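Local coordinates for protein aspartokinase (PDB 3L76) that probably phosphorylates the beta-carboxyl group of L-aspartate with ATP, opening lysine and threonine biosynthesis, and binds both of these amino acids at its ACT domains, at residues E196-E201 and V533-I538; M202-S207 and S392-S397; I226-R231 and T240-P245. One frame throughout, in Å; residues are numbered along the deposited sequence.

Contact 1 (E196-E201 and V533-I538); sequences EITCDE and VGSGMI. With LYS (lysine), chain E.
E201 and S535 carry this contact between the start of helix 199-204 in the kinase domain and the loop that follows strand 520-533 of an ACT domain. S535 N donates to E201 OE1 over 3.0 Å with an N-H...O angle of 163°, arriving at the anti lone pair, away from OE2; a serine is small enough to bring its own N-H to the carboxylate. E201 CG leaves beside the backbone N (chi1 -68°) and the chain is extended beyond it. Within 196-201, T198 and E201 form a capping box. E201 N donates to T198 OG1, and T198 N lies 3.0 Å from its acceptor E201 OE2, though both side-chain oxygens are less surely placed. Threonine suits the N-cap because its hydroxyl accepts from a helix N-H. T198 OG1 and S535 OG, 3.1 Å apart, share a further, equally tentative hydrogen bond.

As for charge, R436 is the salt-bridge partner of E201 OE2, with the same caution about that oxygen. Apolar packing is slight: V533 CG1 rests 4.3 Å from E201 CB. An alanine here in place of E201 would probably leave S535 N without this acceptor, T198 N without its capping partner and R436 without this carboxylate.

M537 O, in the same loop, accepts from the amino N of a bound lysine. The chemistry is consistent with lysine binding being felt at a kinase helix through a glutamate serving both helix cap and ACT loop.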
ATOM      1  N   GLU A 196      12.467  10.443 -35.035  1.00 65.05           N
ATOM      2  CA  GLU A 196      11.690  11.580 -34.568  1.00 60.12           C
ATOM      3  C   GLU A 196      10.236  11.427 -34.944  1.00 61.98           C
ATOM      4  O   GLU A 196       9.913  10.882 -35.992  1.00 56.80           O
ATOM      5  CB  GLU A 196      12.200  12.881 -35.196  1.00 52.37           C
ATOM      6  CG  GLU A 196      13.344  13.538 -34.448  1.00 81.54           C
ATOM      7  CD  GLU A 196      13.560  14.976 -34.874  1.00109.47           C
ATOM      8  OE1 GLU A 196      12.785  15.458 -35.729  1.00 98.62           O
ATOM      9  OE2 GLU A 196      14.497  15.620 -34.349  1.00128.02           O
ATOM     10  N   ILE A 197       9.358  11.924 -34.085  1.00 61.10           N
ATOM     11  CA  ILE A 197       7.948  12.041 -34.418  1.00 43.07           C
ATOM     12  C   ILE A 197       7.397  13.248 -33.671  1.00 43.42           C
ATOM     13  O   ILE A 197       7.841  13.538 -32.559  1.00 57.27           O
ATOM     14  CB  ILE A 197       7.153  10.772 -34.051  1.00 28.64           C
ATOM     15  CG1 ILE A 197       5.722  10.873 -34.605  1.00 42.27           C
ATOM     16  CG2 ILE A 197       7.126  10.562 -32.539  1.00 26.34           C
ATOM     17  CD1 ILE A 197       4.837   9.671 -34.318  1.00 41.64           C
ATOM     18  N   THR A 198       6.455  13.971 -34.277  1.00 33.18           N
ATOM     19  CA  THR A 198       5.864  15.118 -33.588  1.00 51.10           C
ATOM     20  C   THR A 198       4.778  14.677 -32.612  1.00 46.71           C
ATOM     21  O   THR A 198       4.159  13.631 -32.786  1.00 51.61           O
ATOM     22  CB  THR A 198       5.284  16.194 -34.554  1.00 44.13           C
ATOM     23  OG1 THR A 198       4.054  15.739 -35.128  1.00 40.82           O
ATOM     24  CG2 THR A 198       6.265  16.549 -35.648  1.00 26.15           C
ATOM     25  N   CYS A 199       4.567  15.471 -31.571  1.00 34.38           N
ATOM     26  CA  CYS A 199       3.484  15.217 -30.644  1.00 34.25           C
ATOM     27  C   CYS A 199       2.201  14.993 -31.426  1.00 41.63           C
ATOM     28  O   CYS A 199       1.507  13.990 -31.232  1.00 51.14           O
ATOM     29  CB  CYS A 199       3.311  16.394 -29.676  1.00 40.49           C
ATOM     30  SG  CYS A 199       4.687  16.582 -28.501  1.00 41.50           S
ATOM     31  N   ASP A 200       1.892  15.924 -32.322  1.00 42.50           N
ATOM     32  CA  ASP A 200       0.644  15.855 -33.058  1.00 42.24           C
ATOM     33  C   ASP A 200       0.556  14.573 -33.882  1.00 54.80           C
ATOM     34  O   ASP A 200      -0.495  13.929 -33.922  1.00 24.76           O
ATOM     35  CB  ASP A 200       0.446  17.105 -33.911  1.00 30.15           C
ATOM     36  CG  ASP A 200      -0.022  18.288 -33.096  1.00 44.91           C
ATOM     37  OD1 ASP A 200      -0.696  18.065 -32.074  1.00 46.26           O
ATOM     38  OD2 ASP A 200       0.265  19.439 -33.469  1.00 50.69           O
ATOM     39  N   GLU A 201       1.669  14.196 -34.503  1.00 33.91           N
ATOM     40  CA  GLU A 201       1.732  12.964 -35.265  1.00 45.18           C
ATOM     41  C   GLU A 201       1.524  11.797 -34.336  1.00 38.69           C
ATOM     42  O   GLU A 201       0.810  10.863 -34.662  1.00 50.69           O
ATOM     43  CB  GLU A 201       3.075  12.826 -35.989  1.00 40.03           C
ATOM     44  CG  GLU A 201       3.289  13.836 -37.100  1.00 42.44           C
ATOM     45  CD  GLU A 201       4.683  13.786 -37.678  1.00 59.37           C
ATOM     46  OE1 GLU A 201       4.876  14.307 -38.792  1.00 55.55           O
ATOM     47  OE2 GLU A 201       5.583  13.234 -37.018  1.00 62.67           O
ATOM     48  N   VAL A 533      -0.561   9.187 -41.551  1.00 41.45           N
ATOM     49  CA  VAL A 533      -0.436  10.366 -40.707  1.00 24.77           C
ATOM     50  C   VAL A 533       0.891  11.044 -40.983  1.00 47.29           C
ATOM     51  O   VAL A 533       1.897  10.382 -41.204  1.00 43.84           O
ATOM     52  CB  VAL A 533      -0.546  10.025 -39.214  1.00 38.65           C
ATOM     53  CG1 VAL A 533      -0.133  11.224 -38.362  1.00 34.14           C
ATOM     54  CG2 VAL A 533      -1.964   9.575 -38.862  1.00 41.47           C
ATOM     55  N   GLY A 534       0.881  12.370 -40.992  1.00 44.77           N
ATOM     56  CA  GLY A 534       2.072  13.131 -41.293  1.00 29.26           C
ATOM     57  C   GLY A 534       1.797  14.612 -41.199  1.00 46.52           C
ATOM     58  O   GLY A 534       0.882  15.123 -41.843  1.00 46.78           O
ATOM     59  N   SER A 535       2.593  15.293 -40.383  1.00 32.33           N
ATOM     60  CA  SER A 535       2.520  16.741 -40.229  1.00 48.72           C
ATOM     61  C   SER A 535       2.917  17.465 -41.512  1.00 53.74           C
ATOM     62  O   SER A 535       2.522  18.606 -41.747  1.00 56.28           O
ATOM     63  CB  SER A 535       3.433  17.192 -39.083  1.00 35.63           C
ATOM     64  OG  SER A 535       2.905  16.766 -37.839  1.00 77.66           O
ATOM     65  N   GLY A 536       3.709  16.798 -42.340  1.00 32.37           N
ATOM     66  CA  GLY A 536       4.165  17.389 -43.576  1.00 54.80           C
ATOM     67  C   GLY A 536       3.109  17.515 -44.661  1.00 55.14           C
ATOM     68  O   GLY A 536       3.353  18.158 -45.675  1.00 72.86           O
ATOM     69  N   MET A 537       1.941  16.914 -44.468  1.00 44.32           N
ATOM     70  CA  MET A 537       0.942  16.918 -45.530  1.00 53.79           C
ATOM     71  C   MET A 537       0.187  18.249 -45.600  1.00 56.85           C
ATOM     72  O   MET A 537      -0.529  18.518 -46.559  1.00 65.57           O
ATOM     73  CB  MET A 537      -0.002  15.711 -45.433  1.00 33.21           C
ATOM     74  CG  MET A 537      -1.117  15.816 -44.401  1.00 30.54           C
ATOM     75  SD  MET A 537      -2.254  14.407 -44.468  1.00 47.95           S
ATOM     76  CE  MET A 537      -1.142  13.031 -44.328  1.00 34.30           C
ATOM     77  N   ILE A 538       0.388  19.091 -44.594  1.00 44.72           N
ATOM     78  CA  ILE A 538      -0.217  20.414 -44.559  1.00 44.06           C
ATOM     79  C   ILE A 538       0.436  21.364 -45.574  1.00 52.81           C
ATOM     80  O   ILE A 538       1.655  21.558 -45.579  1.00 41.20           O
ATOM     81  CB  ILE A 538      -0.107  21.025 -43.156  1.00 42.77           C
ATOM     82  CG1 ILE A 538      -0.849  20.166 -42.133  1.00 61.46           C
ATOM     83  CG2 ILE A 538      -0.655  22.427 -43.137  1.00 38.01           C
ATOM     84  CD1 ILE A 538      -0.705  20.679 -40.697  1.00 34.39           C
TER
HETATM   85  N   LYS E 603      -3.162  18.716 -47.969  1.00 21.76           N
HETATM   86  CA  LYS E 603      -2.895  17.381 -48.486  1.00 35.84           C
HETATM   87  C   LYS E 603      -3.239  17.320 -49.980  1.00 51.63           C
HETATM   88  O   LYS E 603      -3.742  18.295 -50.561  1.00 31.17           O
HETATM   89  CB  LYS E 603      -3.662  16.314 -47.692  1.00 32.33           C
HETATM   90  CG  LYS E 603      -5.190  16.527 -47.613  1.00 25.28           C
HETATM   91  CD  LYS E 603      -5.866  15.405 -46.798  1.00 39.93           C
HETATM   92  CE  LYS E 603      -5.659  15.588 -45.296  1.00 25.09           C
HETATM   93  NZ  LYS E 603      -6.108  16.957 -44.859  1.00 35.58           N
HETATM   94  OXT LYS E 603      -2.999  16.309 -50.645  1.00 29.33           O

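Contact 2 (M202-S207 and S392-S397); sequences MLELAS and SEVKVS. With LYS (lysine), chain F.
S392 OG donates to E204 OE2 of helix 199-204 over 2.6 Å. OG stands between the backbone N and the carbonyl carbon (chi1 63°), the rotamer that turns it to the carboxylate. A serine suits the place, small enough to sit against E204 and still able to give a proton. E393 follows, and its backbone N donates to the other oxygen, E204 OE1, over 3.0 Å at 145°. Each bond uses a syn lone pair, and two adjacent residues thereby hold the two oxygens of E204. The aliphatic part of E393 lies against the turn that follows the helix, with CG 4.2 Å from A206 CB. V394 adds apolar contact with L203, less certainly, since V394 has two conformers. K395 NZ makes salt bridges with E265 and E565. E204 OE2 is also hydrogen-bonded to S564 OG, in the pocket of a second lysine.

The peptide joining S392 to E393 lies between E204 and the bound lysine: its N-H goes to the carboxylate, while S392 O faces NZ of the ligand at a distance modelled too short to be trusted. The carboxylate at the N-H may polarise this peptide toward the ammonium group.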
ATOM      1  N   MET A 202       2.155  11.859 -33.168  1.00 59.22           N
ATOM      2  CA  MET A 202       2.093  10.770 -32.205  1.00 38.96           C
ATOM      3  C   MET A 202       0.663  10.593 -31.739  1.00 50.92           C
ATOM      4  O   MET A 202       0.196   9.475 -31.528  1.00 34.70           O
ATOM      5  CB  MET A 202       3.012  11.053 -31.021  1.00 50.63           C
ATOM      6  CG  MET A 202       3.141   9.900 -30.015  1.00 37.65           C
ATOM      7  SD  MET A 202       3.883   8.419 -30.713  1.00 48.44           S
ATOM      8  CE  MET A 202       2.495   7.282 -30.697  1.00 57.42           C
ATOM      9  N   LEU A 203      -0.033  11.711 -31.585  1.00 49.82           N
ATOM     10  CA  LEU A 203      -1.433  11.683 -31.199  1.00 33.29           C
ATOM     11  C   LEU A 203      -2.306  11.068 -32.300  1.00 46.43           C
ATOM     12  O   LEU A 203      -3.140  10.214 -32.027  1.00 36.91           O
ATOM     13  CB  LEU A 203      -1.921  13.089 -30.829  1.00 41.14           C
ATOM     14  CG  LEU A 203      -1.334  13.686 -29.536  1.00 43.39           C
ATOM     15  CD1 LEU A 203      -1.707  15.148 -29.353  1.00 23.68           C
ATOM     16  CD2 LEU A 203      -1.781  12.898 -28.320  1.00 30.27           C
ATOM     17  N   GLU A 204      -2.107  11.483 -33.543  1.00 50.38           N
ATOM     18  CA  GLU A 204      -2.913  10.929 -34.629  1.00 56.87           C
ATOM     19  C   GLU A 204      -2.569   9.462 -34.877  1.00 61.16           C
ATOM     20  O   GLU A 204      -3.387   8.715 -35.402  1.00 49.95           O
ATOM     21  CB  GLU A 204      -2.786  11.748 -35.920  1.00 42.85           C
ATOM     22  CG  GLU A 204      -3.492  13.101 -35.885  1.00 30.71           C
ATOM     23  CD  GLU A 204      -5.019  12.990 -35.869  1.00 43.77           C
ATOM     24  OE1 GLU A 204      -5.556  11.887 -35.659  1.00 38.44           O
ATOM     25  OE2 GLU A 204      -5.697  14.022 -36.044  1.00 30.78           O
ATOM     26  N   LEU A 205      -1.364   9.056 -34.481  1.00 52.22           N
ATOM     27  CA  LEU A 205      -0.929   7.667 -34.624  1.00 52.14           C
ATOM     28  C   LEU A 205      -0.927   6.963 -33.266  1.00 64.10           C
ATOM     29  O   LEU A 205      -0.131   6.056 -33.028  1.00 40.46           O
ATOM     30  CB  LEU A 205       0.466   7.585 -35.264  1.00 35.48           C
ATOM     31  CG  LEU A 205       0.589   7.993 -36.739  1.00 54.56           C
ATOM     32  CD1 LEU A 205       2.025   8.370 -37.136  1.00 30.98           C
ATOM     33  CD2 LEU A 205       0.041   6.901 -37.658  1.00 44.49           C
ATOM     34  N   ALA A 206      -1.822   7.388 -32.382  1.00 60.54           N
ATOM     35  CA  ALA A 206      -1.941   6.806 -31.042  1.00 39.42           C
ATOM     36  C   ALA A 206      -1.750   5.293 -31.001  1.00 55.13           C
ATOM     37  O   ALA A 206      -1.079   4.769 -30.111  1.00 68.97           O
ATOM     38  CB  ALA A 206      -3.272   7.169 -30.425  1.00 41.31           C
ATOM     39  N   SER A 207      -2.345   4.595 -31.957  1.00 55.82           N
ATOM     40  CA  SER A 207      -2.272   3.138 -32.000  1.00 55.32           C
ATOM     41  C   SER A 207      -0.835   2.626 -32.125  1.00 64.25           C
ATOM     42  O   SER A 207      -0.509   1.561 -31.605  1.00 55.00           O
ATOM     43  CB  SER A 207      -3.128   2.585 -33.150  1.00 55.27           C
ATOM     44  OG  SER A 207      -2.446   2.687 -34.390  1.00 62.32           O
ATOM     45  N   SER A 392     -10.837  12.416 -37.010  1.00 35.58           N
ATOM     46  CA  SER A 392      -9.530  11.759 -36.961  1.00 32.35           C
ATOM     47  C   SER A 392      -9.440  10.988 -35.643  1.00 33.60           C
ATOM     48  O   SER A 392     -10.462  10.657 -35.045  1.00 29.49           O
ATOM     49  CB  SER A 392      -8.361  12.753 -37.164  1.00 15.12           C
ATOM     50  OG  SER A 392      -8.287  13.732 -36.137  1.00 43.00           O
ATOM     51  N   GLU A 393      -8.234  10.703 -35.174  1.00 40.32           N
ATOM     52  CA  GLU A 393      -8.100  10.044 -33.879  1.00 31.98           C
ATOM     53  C   GLU A 393      -8.427  10.975 -32.718  1.00 27.77           C
ATOM     54  O   GLU A 393      -9.038  10.563 -31.749  1.00 31.71           O
ATOM     55  CB  GLU A 393      -6.692   9.497 -33.696  1.00 47.01           C
ATOM     56  CG  GLU A 393      -6.596   8.521 -32.560  1.00 34.24           C
ATOM     57  CD  GLU A 393      -7.299   7.220 -32.884  1.00 55.55           C
ATOM     58  OE1 GLU A 393      -8.390   6.962 -32.331  1.00 60.56           O
ATOM     59  OE2 GLU A 393      -6.760   6.459 -33.706  1.00 46.46           O
ATOM     60  N   VAL A 394      -8.061  12.245 -32.861  1.00 21.67           N
ATOM     61  CA  VAL A 394      -8.134  13.188 -31.756  0.52 25.25           C
ATOM     62  C   VAL A 394      -8.913  14.456 -32.116  1.00 34.75           C
ATOM     63  O   VAL A 394      -8.973  15.422 -31.340  1.00 41.77           O
ATOM     64  CB  VAL A 394      -6.716  13.538 -31.235  0.52 40.33           C
ATOM     65  CG1 VAL A 394      -6.109  12.348 -30.516  0.52  7.15           C
ATOM     66  CG2 VAL A 394      -5.818  13.971 -32.381  0.52 48.45           C
ATOM     67  N   LYS A 395      -9.542  14.446 -33.287  1.00 31.88           N
ATOM     68  CA  LYS A 395     -10.397  15.571 -33.682  1.00 28.24           C
ATOM     69  C   LYS A 395     -11.723  15.114 -34.225  1.00 26.41           C
ATOM     70  O   LYS A 395     -11.794  14.166 -35.017  1.00 35.20           O
ATOM     71  CB  LYS A 395      -9.723  16.431 -34.777  1.00 18.47           C
ATOM     72  CG  LYS A 395      -8.688  17.393 -34.256  1.00 51.54           C
ATOM     73  CD  LYS A 395      -8.210  18.321 -35.335  1.00 35.21           C
ATOM     74  CE  LYS A 395      -7.008  19.113 -34.858  1.00 31.56           C
ATOM     75  NZ  LYS A 395      -6.635  20.174 -35.834  1.00 38.58           N
ATOM     76  N   VAL A 396     -12.780  15.800 -33.832  1.00 17.53           N
ATOM     77  CA  VAL A 396     -14.002  15.774 -34.635  1.00 40.37           C
ATOM     78  C   VAL A 396     -14.235  17.146 -35.296  1.00 31.64           C
ATOM     79  O   VAL A 396     -14.335  18.174 -34.622  1.00 32.29           O
ATOM     80  CB  VAL A 396     -15.238  15.209 -33.871  1.00 35.51           C
ATOM     81  CG1 VAL A 396     -15.101  15.415 -32.398  1.00 45.49           C
ATOM     82  CG2 VAL A 396     -16.539  15.810 -34.404  1.00 23.81           C
ATOM     83  N   SER A 397     -14.259  17.145 -36.629  1.00 35.15           N
ATOM     84  CA  SER A 397     -14.463  18.367 -37.413  1.00 11.27           C
ATOM     85  C   SER A 397     -15.875  18.444 -37.980  1.00 37.29           C
ATOM     86  O   SER A 397     -16.458  17.432 -38.375  1.00 36.24           O
ATOM     87  CB  SER A 397     -13.442  18.494 -38.539  1.00 30.17           C
ATOM     88  OG  SER A 397     -12.106  18.364 -38.077  1.00 29.30           O
TER
HETATM   89  N   LYS F 604     -14.624   7.935 -29.096  1.00 21.46           N
HETATM   90  CA  LYS F 604     -15.334   9.219 -29.132  1.00 21.10           C
HETATM   91  C   LYS F 604     -16.821   9.104 -28.823  1.00 42.55           C
HETATM   92  O   LYS F 604     -17.392   7.993 -28.921  1.00 25.67           O
HETATM   93  CB  LYS F 604     -15.122   9.919 -30.486  1.00 26.87           C
HETATM   94  CG  LYS F 604     -13.674  10.323 -30.748  1.00 27.23           C
HETATM   95  CD  LYS F 604     -13.398  10.613 -32.216  1.00 31.58           C
HETATM   96  CE  LYS F 604     -13.082   9.340 -32.976  1.00 48.78           C
HETATM   97  NZ  LYS F 604     -11.713   9.352 -33.572  1.00 28.67           N
HETATM   98  OXT LYS F 604     -17.448  10.135 -28.467  1.00 21.86           O

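Contact 3 (I226-R231 and T240-P245); sequences IPLVVR and TKVVAP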
ATOM      1  N   ILE A 226       7.781  20.207 -23.616  1.00 42.50           N
ATOM      2  CA  ILE A 226       8.678  19.260 -22.979  1.00 54.53           C
ATOM      3  C   ILE A 226       9.175  18.210 -23.971  1.00 50.69           C
ATOM      4  O   ILE A 226       8.402  17.386 -24.460  1.00 56.45           O
ATOM      5  CB  ILE A 226       8.012  18.560 -21.777  1.00 45.56           C
ATOM      6  CG1 ILE A 226       7.327  19.582 -20.867  1.00 42.65           C
ATOM      7  CG2 ILE A 226       9.044  17.746 -20.998  1.00 34.39           C
ATOM      8  CD1 ILE A 226       8.290  20.432 -20.090  1.00 43.41           C
ATOM      9  N   PRO A 227      10.480  18.221 -24.250  1.00 60.31           N
ATOM     10  CA  PRO A 227      11.044  17.186 -25.117  1.00 48.87           C
ATOM     11  C   PRO A 227      10.815  15.810 -24.505  1.00 55.26           C
ATOM     12  O   PRO A 227      10.979  15.651 -23.293  1.00 59.18           O
ATOM     13  CB  PRO A 227      12.543  17.504 -25.114  1.00 62.52           C
ATOM     14  CG  PRO A 227      12.670  18.897 -24.545  1.00 62.65           C
ATOM     15  CD  PRO A 227      11.517  19.058 -23.622  1.00 57.92           C
ATOM     16  N   LEU A 228      10.440  14.841 -25.331  1.00 36.76           N
ATOM     17  CA  LEU A 228      10.154  13.487 -24.885  1.00 47.33           C
ATOM     18  C   LEU A 228      10.996  12.475 -25.644  1.00 60.34           C
ATOM     19  O   LEU A 228      11.391  12.715 -26.787  1.00 52.64           O
ATOM     20  CB  LEU A 228       8.687  13.149 -25.119  1.00 53.52           C
ATOM     21  CG  LEU A 228       7.720  13.275 -23.957  1.00 65.87           C
ATOM     22  CD1 LEU A 228       6.384  12.682 -24.381  1.00 54.10           C
ATOM     23  CD2 LEU A 228       8.274  12.558 -22.734  1.00 55.12           C
ATOM     24  N   VAL A 229      11.241  11.330 -25.013  1.00 54.68           N
ATOM     25  CA  VAL A 229      12.013  10.267 -25.634  1.00 55.81           C
ATOM     26  C   VAL A 229      11.505   8.898 -25.209  1.00 61.38           C
ATOM     27  O   VAL A 229      11.497   8.571 -24.023  1.00 60.02           O
ATOM     28  CB  VAL A 229      13.491  10.337 -25.228  1.00 65.21           C
ATOM     29  CG1 VAL A 229      14.295   9.370 -26.060  1.00 55.25           C
ATOM     30  CG2 VAL A 229      14.030  11.744 -25.384  1.00 82.53           C
ATOM     31  N   VAL A 230      11.092   8.101 -26.190  1.00 61.32           N
ATOM     32  CA  VAL A 230      10.717   6.712 -25.959  1.00 54.67           C
ATOM     33  C   VAL A 230      11.926   5.842 -26.243  1.00 63.84           C
ATOM     34  O   VAL A 230      12.395   5.767 -27.373  1.00 70.85           O
ATOM     35  CB  VAL A 230       9.544   6.301 -26.865  1.00 58.65           C
ATOM     36  CG1 VAL A 230       9.172   4.842 -26.632  1.00 46.05           C
ATOM     37  CG2 VAL A 230       8.363   7.204 -26.599  1.00 37.16           C
ATOM     38  N   ARG A 231      12.442   5.202 -25.201  1.00 69.23           N
ATOM     39  CA  ARG A 231      13.644   4.380 -25.318  0.58 62.75           C
ATOM     40  C   ARG A 231      13.397   3.009 -24.714  1.00 65.02           C
ATOM     41  O   ARG A 231      12.320   2.743 -24.179  1.00 75.83           O
ATOM     42  CB  ARG A 231      14.830   5.050 -24.617  0.58 58.69           C
ATOM     43  CG  ARG A 231      15.369   6.278 -25.331  0.58 58.28           C
ATOM     44  CD  ARG A 231      16.004   7.258 -24.356  0.58 57.46           C
ATOM     45  NE  ARG A 231      17.453   7.122 -24.248  0.58 71.06           N
ATOM     46  CZ  ARG A 231      18.320   8.066 -24.599  0.58 65.59           C
ATOM     47  NH1 ARG A 231      17.885   9.224 -25.087  0.58 37.36           N
ATOM     48  NH2 ARG A 231      19.623   7.853 -24.460  0.58 65.00           N
ATOM     49  N   THR A 240      13.164   6.817 -29.711  1.00 56.33           N
ATOM     50  CA  THR A 240      12.368   7.719 -30.531  1.00 47.92           C
ATOM     51  C   THR A 240      12.051   9.033 -29.812  1.00 55.25           C
ATOM     52  O   THR A 240      11.436   9.052 -28.746  1.00 69.30           O
ATOM     53  CB  THR A 240      11.048   7.057 -30.982  1.00 55.33           C
ATOM     54  OG1 THR A 240      11.332   5.854 -31.711  1.00 64.23           O
ATOM     55  CG2 THR A 240      10.253   8.007 -31.855  1.00 42.05           C
ATOM     56  N   LYS A 241      12.481  10.131 -30.415  1.00 42.66           N
ATOM     57  CA  LYS A 241      12.290  11.460 -29.865  1.00 52.09           C
ATOM     58  C   LYS A 241      10.915  12.019 -30.243  1.00 60.57           C
ATOM     59  O   LYS A 241      10.569  12.113 -31.415  1.00 70.93           O
ATOM     60  CB  LYS A 241      13.402  12.378 -30.374  1.00 61.16           C
ATOM     61  CG  LYS A 241      13.403  13.770 -29.787  1.00 84.61           C
ATOM     62  CD  LYS A 241      14.596  14.564 -30.302  1.00 89.06           C
ATOM     63  CE  LYS A 241      15.861  13.729 -30.240  1.00 84.19           C
ATOM     64  NZ  LYS A 241      17.078  14.578 -30.315  1.00 89.11           N
ATOM     65  N   VAL A 242      10.126  12.373 -29.239  1.00 60.51           N
ATOM     66  CA  VAL A 242       8.826  12.968 -29.483  1.00 44.74           C
ATOM     67  C   VAL A 242       8.917  14.490 -29.351  1.00 50.10           C
ATOM     68  O   VAL A 242       9.084  15.036 -28.267  1.00 50.84           O
ATOM     69  CB  VAL A 242       7.742  12.389 -28.556  1.00 45.72           C
ATOM     70  CG1 VAL A 242       6.417  13.096 -28.785  1.00 57.73           C
ATOM     71  CG2 VAL A 242       7.592  10.902 -28.796  1.00 31.36           C
ATOM     72  N   VAL A 243       8.783  15.164 -30.482  1.00 50.16           N
ATOM     73  CA  VAL A 243       9.198  16.549 -30.635  1.00 50.26           C
ATOM     74  C   VAL A 243       8.029  17.534 -30.528  1.00 58.38           C
ATOM     75  O   VAL A 243       6.941  17.288 -31.044  1.00 53.74           O
ATOM     76  CB  VAL A 243       9.922  16.712 -31.992  1.00 52.16           C
ATOM     77  CG1 VAL A 243      10.231  18.163 -32.292  1.00 56.03           C
ATOM     78  CG2 VAL A 243      11.169  15.866 -32.011  1.00 40.40           C
ATOM     79  N   ALA A 244       8.265  18.653 -29.858  1.00 70.19           N
ATOM     80  CA  ALA A 244       7.209  19.615 -29.577  1.00 78.37           C
ATOM     81  C   ALA A 244       7.565  20.999 -30.126  1.00 36.87           C
ATOM     82  O   ALA A 244       8.710  21.254 -30.467  1.00 51.75           O
ATOM     83  CB  ALA A 244       6.967  19.675 -28.056  1.00100.95           C
ATOM     84  N   PRO A 245       6.590  21.914 -30.187  1.00 79.26           N
ATOM     85  CA  PRO A 245       6.974  23.289 -30.514  1.00 81.05           C
ATOM     86  C   PRO A 245       7.712  23.877 -29.321  1.00 80.15           C
ATOM     87  O   PRO A 245       7.365  23.559 -28.187  1.00 79.75           O
ATOM     88  CB  PRO A 245       5.630  24.007 -30.667  1.00 90.15           C
ATOM     89  CG  PRO A 245       4.568  22.947 -30.549  1.00 95.03           C
ATOM     90  CD  PRO A 245       5.173  21.815 -29.805  1.00 93.26           C
TER
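V242 and L228 face each other in a beta hairpin, where strands 228-232 and 240-243 run antiparallel in the sheet of the kinase domain. They form a hydrogen-bonded pair, and their CB atoms lie 3.6 Å apart on the face shared with V230 and T240. Beta-branched and leucine side chains suit that face because helix 215-224 packs on it: V242 touches V218 and L228 touches A221. L228 N donates to V242 O at 3.2 Å, and V242 N returns a bond of 2.8 Å to L228 O.

T240, also deeply buried, pairs with V230 through two further backbone bonds, each 2.7 Å long: T240 N to V230 O, and V230 N to T240 O. A threonine fits here by having both characters; its hydroxyl is engaged by M194 O and I180 N, and its carbon side packs on I197.

V229 and K241, the non-hydrogen-bonded pair between these two, turn to the opposite face, where lysine can reach solvent. CG of K241 is anti to its backbone N (chi1 -175°) and lies 3.8 Å from L228 O. That same oxygen also receives a CA-H...O contact from K241 CA at 3.4 Å.

How the contacts relate
Along the chain the contacts are nested: contact 3 lies inside the loop closed by contact 2, and contact 2 inside that closed by contact 1. Contacts 1 and 2, with centres about 11 Å apart, share helix 199-204, whose start meets the ACT domain at 530-588 and whose end meets the one at 358-416; V533 also packs on L205. The centre of contact 3 is about 13 Å from that of contact 1 and about 18 Å from that of contact 2. Its strand 240-243 runs parallel to strand 196-198, joined by the probable hydrogen bonds of I197 with K241 and V243. One short strand and helix thus connect the kinase sheet to two ACT domains that each contribute to a lysine pocket, a plausible path for allosteric signals.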